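PDB 3WEU: L-lysine 6-oxidase from Marinomonas mediterranea, which oxidises the epsilon-amino group of free L-lysine with molecular oxygen, using a cysteine tryptophylquinone cofactor and releasing the hydrogen peroxide that makes it antibacterial. Local coordinates for residues F22-M27 / L40-T45; G31-H36 / T44-F49. All blocks are in the same frame, centred on the assembly; numbering follows the deposited sequence.

Contact 1. Residues F22-M27 / L40-T45; sequences FVLNPM and LKPTTT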
loop_
_atom_site.group_PDB
_atom_site.type_symbol
_atom_site.label_atom_id
_atom_site.label_comp_id
_atom_site.label_asym_id
_atom_site.label_seq_id
_atom_site.Cartn_x
_atom_site.Cartn_y
_atom_site.Cartn_z
ATOM N N PHE A 22 -30.688 5.570 24.031
ATOM C CA PHE A 22 -29.649 6.475 24.535
ATOM C C PHE A 22 -29.704 6.572 26.052
ATOM O O PHE A 22 -30.719 6.254 26.676
ATOM C CB PHE A 22 -29.739 7.883 23.928
ATOM C CG PHE A 22 -31.085 8.514 24.043
ATOM C CD1 PHE A 22 -31.409 9.331 25.116
ATOM C CD2 PHE A 22 -32.029 8.293 23.069
ATOM C CE1 PHE A 22 -32.666 9.899 25.259
ATOM C CE2 PHE A 22 -33.323 8.875 23.189
ATOM C CZ PHE A 22 -33.632 9.648 24.290
ATOM N N VAL A 23 -28.610 7.088 26.616
ATOM C CA VAL A 23 -28.548 7.434 27.980
ATOM C C VAL A 23 -28.445 8.956 28.104
ATOM O O VAL A 23 -28.130 9.649 27.138
ATOM C CB VAL A 23 -27.365 6.687 28.683
ATOM C CG1 VAL A 23 -27.599 5.182 28.643
ATOM C CG2 VAL A 23 -26.022 6.928 28.036
ATOM N N LEU A 24 -28.707 9.452 29.308
ATOM C CA LEU A 24 -28.536 10.830 29.619
ATOM C C LEU A 24 -27.217 11.087 30.375
ATOM O O LEU A 24 -26.485 10.190 30.846
ATOM C CB LEU A 24 -29.708 11.318 30.483
ATOM C CG LEU A 24 -31.064 11.185 29.763
ATOM C CD1 LEU A 24 -32.142 11.708 30.637
ATOM C CD2 LEU A 24 -31.067 11.902 28.409
ATOM N N ASN A 25 -26.932 12.370 30.490
ATOM C CA ASN A 25 -25.615 12.818 30.912
ATOM C C ASN A 25 -25.302 12.472 32.337
ATOM O O ASN A 25 -26.185 12.364 33.187
ATOM C CB ASN A 25 -25.490 14.337 30.824
ATOM C CG ASN A 25 -26.659 15.047 31.430
ATOM O OD1 ASN A 25 -27.751 15.128 30.828
ATOM N ND2 ASN A 25 -26.460 15.591 32.639
ATOM N N PRO A 26 -24.027 12.312 32.611
ATOM C CA PRO A 26 -23.560 12.205 33.985
ATOM C C PRO A 26 -23.993 13.463 34.721
ATOM O O PRO A 26 -24.108 14.505 34.099
ATOM C CB PRO A 26 -22.058 12.268 33.835
ATOM C CG PRO A 26 -21.762 11.641 32.487
ATOM C CD PRO A 26 -22.932 12.104 31.631
ATOM N N MET A 27 -24.143 13.355 36.021
ATOM C CA MET A 27 -24.611 14.425 36.855
ATOM C C MET A 27 -23.542 14.896 37.801
ATOM O O MET A 27 -23.763 15.787 38.595
ATOM C CB MET A 27 -25.865 14.010 37.599
ATOM C CG MET A 27 -26.978 13.790 36.553
ATOM S SD MET A 27 -28.530 13.140 37.251
ATOM C CE MET A 27 -29.242 14.761 37.624
ATOM N N LEU A 40 -38.282 11.014 29.495
ATOM C CA LEU A 40 -36.889 11.392 29.306
ATOM C C LEU A 40 -36.296 12.118 30.549
ATOM O O LEU A 40 -35.391 12.945 30.418
ATOM C CB LEU A 40 -36.733 12.270 28.082
ATOM C CG LEU A 40 -36.617 11.638 26.718
ATOM C CD1 LEU A 40 -37.090 10.206 26.541
ATOM C CD2 LEU A 40 -36.928 12.576 25.562
ATOM N N LYS A 41 -36.753 11.741 31.738
ATOM C CA LYS A 41 -36.122 12.105 32.974
ATOM C C LYS A 41 -35.176 10.989 33.439
ATOM O O LYS A 41 -35.480 9.820 33.268
ATOM C CB LYS A 41 -37.152 12.357 34.014
ATOM C CG LYS A 41 -38.059 13.450 33.425
ATOM C CD LYS A 41 -39.134 13.830 34.371
ATOM C CE LYS A 41 -39.909 14.988 33.715
ATOM N NZ LYS A 41 -40.408 15.668 34.902
ATOM N N PRO A 42 -34.028 11.383 33.968
ATOM C CA PRO A 42 -33.028 10.415 34.389
ATOM C C PRO A 42 -33.588 9.562 35.509
ATOM O O PRO A 42 -34.320 10.088 36.371
ATOM C CB PRO A 42 -31.881 11.274 34.891
ATOM C CG PRO A 42 -32.375 12.680 34.927
ATOM C CD PRO A 42 -33.611 12.778 34.163
ATOM N N THR A 43 -33.315 8.271 35.489
ATOM C CA THR A 43 -33.786 7.390 36.527
ATOM C C THR A 43 -32.585 6.853 37.335
ATOM O O THR A 43 -32.204 7.454 38.301
ATOM C CB THR A 43 -34.641 6.278 35.938
ATOM O OG1 THR A 43 -33.980 5.640 34.850
ATOM C CG2 THR A 43 -36.029 6.876 35.422
ATOM N N THR A 44 -32.102 5.718 36.933
ATOM C CA THR A 44 -31.004 4.987 37.554
ATOM C C THR A 44 -29.798 5.186 36.691
ATOM O O THR A 44 -29.928 5.527 35.515
ATOM C CB THR A 44 -31.240 3.463 37.583
ATOM O OG1 THR A 44 -31.151 2.888 36.250
ATOM C CG2 THR A 44 -32.511 3.099 38.129
ATOM N N THR A 45 -28.619 4.921 37.230
ATOM C CA THR A 45 -27.436 4.913 36.386
ATOM C C THR A 45 -27.503 3.795 35.378
ATOM O O THR A 45 -28.270 2.793 35.495
ATOM C CB THR A 45 -26.166 4.823 37.203
ATOM O OG1 THR A 45 -26.342 3.793 38.137
ATOM C CG2 THR A 45 -25.976 6.083 37.934
#

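Contact 2. Residues G31-H36 / T44-F49; sequences GLPYEH and TTVVNF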
loop_
_atom_site.group_PDB
_atom_site.type_symbol
_atom_site.label_atom_id
_atom_site.label_comp_id
_atom_site.label_asym_id
_atom_site.label_seq_id
_atom_site.Cartn_x
_atom_site.Cartn_y
_atom_site.Cartn_z
ATOM N N GLY A 31 -19.151 10.644 37.257
ATOM C CA GLY A 31 -20.445 10.054 37.394
ATOM C C GLY A 31 -20.801 9.192 36.223
ATOM O O GLY A 31 -20.409 9.488 35.066
ATOM N N LEU A 32 -21.565 8.130 36.471
ATOM C CA LEU A 32 -22.101 7.347 35.367
ATOM C C LEU A 32 -23.212 8.118 34.630
ATOM O O LEU A 32 -23.883 8.915 35.221
ATOM C CB LEU A 32 -22.642 6.017 35.877
ATOM C CG LEU A 32 -21.654 4.972 36.357
ATOM C CD1 LEU A 32 -22.351 3.772 37.018
ATOM C CD2 LEU A 32 -20.823 4.416 35.229
ATOM N N PRO A 33 -23.384 7.905 33.353
ATOM C CA PRO A 33 -24.576 8.390 32.645
ATOM C C PRO A 33 -25.813 7.600 33.092
ATOM O O PRO A 33 -25.698 6.605 33.815
ATOM C CB PRO A 33 -24.260 8.110 31.185
ATOM C CG PRO A 33 -23.403 6.902 31.264
ATOM C CD PRO A 33 -22.552 7.078 32.494
ATOM N N TYR A 34 -27.006 8.095 32.722
ATOM C CA TYR A 34 -28.262 7.644 33.304
ATOM C C TYR A 34 -29.200 7.022 32.330
ATOM O O TYR A 34 -29.343 7.479 31.217
ATOM C CB TYR A 34 -29.021 8.845 33.932
ATOM C CG TYR A 34 -28.589 9.100 35.306
ATOM C CD1 TYR A 34 -27.336 9.721 35.580
ATOM C CD2 TYR A 34 -29.358 8.664 36.359
ATOM C CE1 TYR A 34 -26.916 9.892 36.879
ATOM C CE2 TYR A 34 -28.924 8.783 37.662
ATOM C CZ TYR A 34 -27.721 9.412 37.901
ATOM O OH TYR A 34 -27.401 9.553 39.181
ATOM N N GLU A 35 -29.859 5.949 32.769
ATOM C CA GLU A 35 -31.051 5.496 32.097
ATOM C C GLU A 35 -32.123 6.566 32.279
ATOM O O GLU A 35 -31.988 7.495 33.131
ATOM C CB GLU A 35 -31.533 4.173 32.688
ATOM C CG GLU A 35 -30.573 3.002 32.597
ATOM C CD GLU A 35 -30.214 2.562 31.206
ATOM O OE1 GLU A 35 -31.049 2.760 30.278
ATOM O OE2 GLU A 35 -29.146 1.924 31.083
ATOM N N HIS A 36 -33.193 6.459 31.502
ATOM C CA HIS A 36 -34.261 7.398 31.643
ATOM C C HIS A 36 -35.630 6.733 31.495
ATOM O O HIS A 36 -35.713 5.641 30.954
ATOM C CB HIS A 36 -34.086 8.508 30.586
ATOM C CG HIS A 36 -34.178 7.997 29.199
ATOM N ND1 HIS A 36 -35.386 7.740 28.585
ATOM C CD2 HIS A 36 -33.218 7.670 28.301
ATOM C CE1 HIS A 36 -35.167 7.232 27.389
ATOM N NE2 HIS A 36 -33.858 7.161 27.197
ATOM N N THR A 44 -32.102 5.718 36.933
ATOM C CA THR A 44 -31.004 4.987 37.554
ATOM C C THR A 44 -29.798 5.186 36.691
ATOM O O THR A 44 -29.928 5.527 35.515
ATOM C CB THR A 44 -31.240 3.463 37.583
ATOM O OG1 THR A 44 -31.151 2.888 36.250
ATOM C CG2 THR A 44 -32.511 3.099 38.129
ATOM N N THR A 45 -28.619 4.921 37.230
ATOM C CA THR A 45 -27.436 4.913 36.386
ATOM C C THR A 45 -27.503 3.795 35.378
ATOM O O THR A 45 -28.270 2.793 35.495
ATOM C CB THR A 45 -26.166 4.823 37.203
ATOM O OG1 THR A 45 -26.342 3.793 38.137
ATOM C CG2 THR A 45 -25.976 6.083 37.934
ATOM N N VAL A 46 -26.727 3.969 34.327
ATOM C CA VAL A 46 -26.704 3.065 33.180
ATOM C C VAL A 46 -26.544 1.610 33.583
ATOM O O VAL A 46 -25.716 1.266 34.431
ATOM C CB VAL A 46 -25.553 3.452 32.238
ATOM C CG1 VAL A 46 -24.232 3.303 32.955
ATOM C CG2 VAL A 46 -25.517 2.588 30.979
ATOM N N VAL A 47 -27.351 0.760 32.965
ATOM C CA VAL A 47 -27.192 -0.661 33.128
ATOM C C VAL A 47 -26.155 -1.110 32.118
ATOM O O VAL A 47 -25.053 -1.426 32.537
ATOM C CB VAL A 47 -28.541 -1.379 32.959
ATOM C CG1 VAL A 47 -28.365 -2.881 33.077
ATOM C CG2 VAL A 47 -29.557 -0.835 33.980
ATOM N N ASN A 48 -26.478 -1.178 30.822
ATOM C CA ASN A 48 -25.483 -1.494 29.802
ATOM C C ASN A 48 -25.145 -0.326 28.891
ATOM O O ASN A 48 -26.047 0.367 28.464
ATOM C CB ASN A 48 -25.949 -2.663 28.955
ATOM C CG ASN A 48 -26.059 -3.972 29.749
ATOM O OD1 ASN A 48 -25.332 -4.246 30.670
ATOM N ND2 ASN A 48 -27.026 -4.731 29.409
ATOM N N PHE A 49 -23.868 -0.129 28.584
ATOM C CA PHE A 49 -23.487 0.958 27.723
ATOM C C PHE A 49 -23.816 0.651 26.260
ATOM O O PHE A 49 -23.925 1.576 25.418
ATOM C CB PHE A 49 -21.989 1.180 27.818
ATOM C CG PHE A 49 -21.542 1.729 29.118
ATOM C CD1 PHE A 49 -20.917 0.915 30.058
ATOM C CD2 PHE A 49 -21.722 3.107 29.393
ATOM C CE1 PHE A 49 -20.463 1.445 31.276
ATOM C CE2 PHE A 49 -21.245 3.624 30.621
ATOM C CZ PHE A 49 -20.656 2.795 31.543
HETATM O O HOH W 1 -29.044 -1.160 29.476
#

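Contact 1. Residues F22-M27 / L40-T45
Leu24 reaches across to the backbone of Leu40 and Pro42, and Phe22 sends the far end of its ring to Leu40, so strand 22-24 of the N-terminal region packs through its side chains on the loop and short strand of 40-45, with no hydrogen bond between the two segments. Strands 22-24 and 42-43 are not bonded to each other; strand 34-36 runs between them and takes backbone hydrogen bonds from both. The closest CA atoms across the contact, those of Leu24 and Pro42, are 6.6 Å apart. One methyl does most of the work. The Leu24 side chain leaves its strand toward the other segment with CG anti to the carbonyl carbon (chi1 -61°), and chi2 of -178° extends it to CD1. That carbon lies 3.5 Å from Leu40 O and 3.8 Å from Pro42 N, pressed against the peptide backbone as much as against any side chain. Pro42 adds its ring carbon CD, 4.0 Å from the same Leu24 CD1. Phe22 joins differently. Its CG sits between the backbone N and the carbonyl carbon (chi1 53°), and the ring crosses the Leu40 side chain at about a right angle. The Phe22 ring also stacks on His36, while Ile194 of strand 193-196, part of the large mixed sheet, touches both Leu24 and Leu40. Lys41 directs its CB away from 22-27, and its NZ is hydrogen-bonded to Gln190. At the Phe22 end the meeting comes down to a single approach, ring atom CZ of Phe22 lying 4.2 Å from methyl CD1 of Leu40.

Contact 2. Residues G31-H36 / T44-F49
A short antiparallel bridge, Tyr34 facing Thr45 as a non-hydrogen-bonded pair, joins the start of strand 34-36 to the chain just after its corner at Thr44. The CA atoms of the pair are 4.2 Å apart, and backbone bonds flank them: Val46 N donates to Pro33 O at 2.9 Å, and Glu35 N to Thr44 O at 2.8 Å. Although the paired side chains diverge, the Tyr34 ring comes back past the Thr44 carbonyl, and CG2 of Thr45 settles over one of its faces in a CH-pi contact, 4.1 Å from the ring centroid and displaced toward the rim. Glu35 provides the third bond. Its chain bends at chi2 (-62°), which puts CD on the side of Val46 and Val47, and OE2 accepts Val47 N at 2.8 Å through its anti lone pair; the bond is almost straight, at 168°. A water accepts from Asn48 N and gives a weak bond to the same OE2, while OE1 forms a salt bridge with Arg57, which would be expected to favour a charged carboxylate. Beyond the bridge the contact turns apolar. Pro33 CG touches both Val46 CG1 and Phe49 CE2, 4.0 Å from the latter, and Leu32 CD2 meets CZ at the edge of the Phe49 ring at the same separation. Strand 22-24 borders this region, with Val23 against Pro33 and Val46, and from strand 631-634 Phe631 stacks on Phe49 while Arg633 binds the carbonyl oxygens of Val46 and Val47.

How the contacts relate
The two contacts, centred 6 Å apart, belong to the N-terminal family region, about 21 to 22 Å from the centre of the chain. Strands 22-24, 34-36 and 42-43 follow one another in sequence, and the middle one links the contacts: Tyr34 O probably accepts Leu24 N, while Glu35 O probably accepts Thr43 N. Contact 1 spans the outer two strands; contact 2 returns to the middle one after the chain turns at Thr44, and Thr44 and Thr45 are common to both. Strand 22-24 also pairs in parallel with strand 58-66, so this compact run of chain is tied to the large mixed sheet, while the 44-49 end reaches strand 631-634.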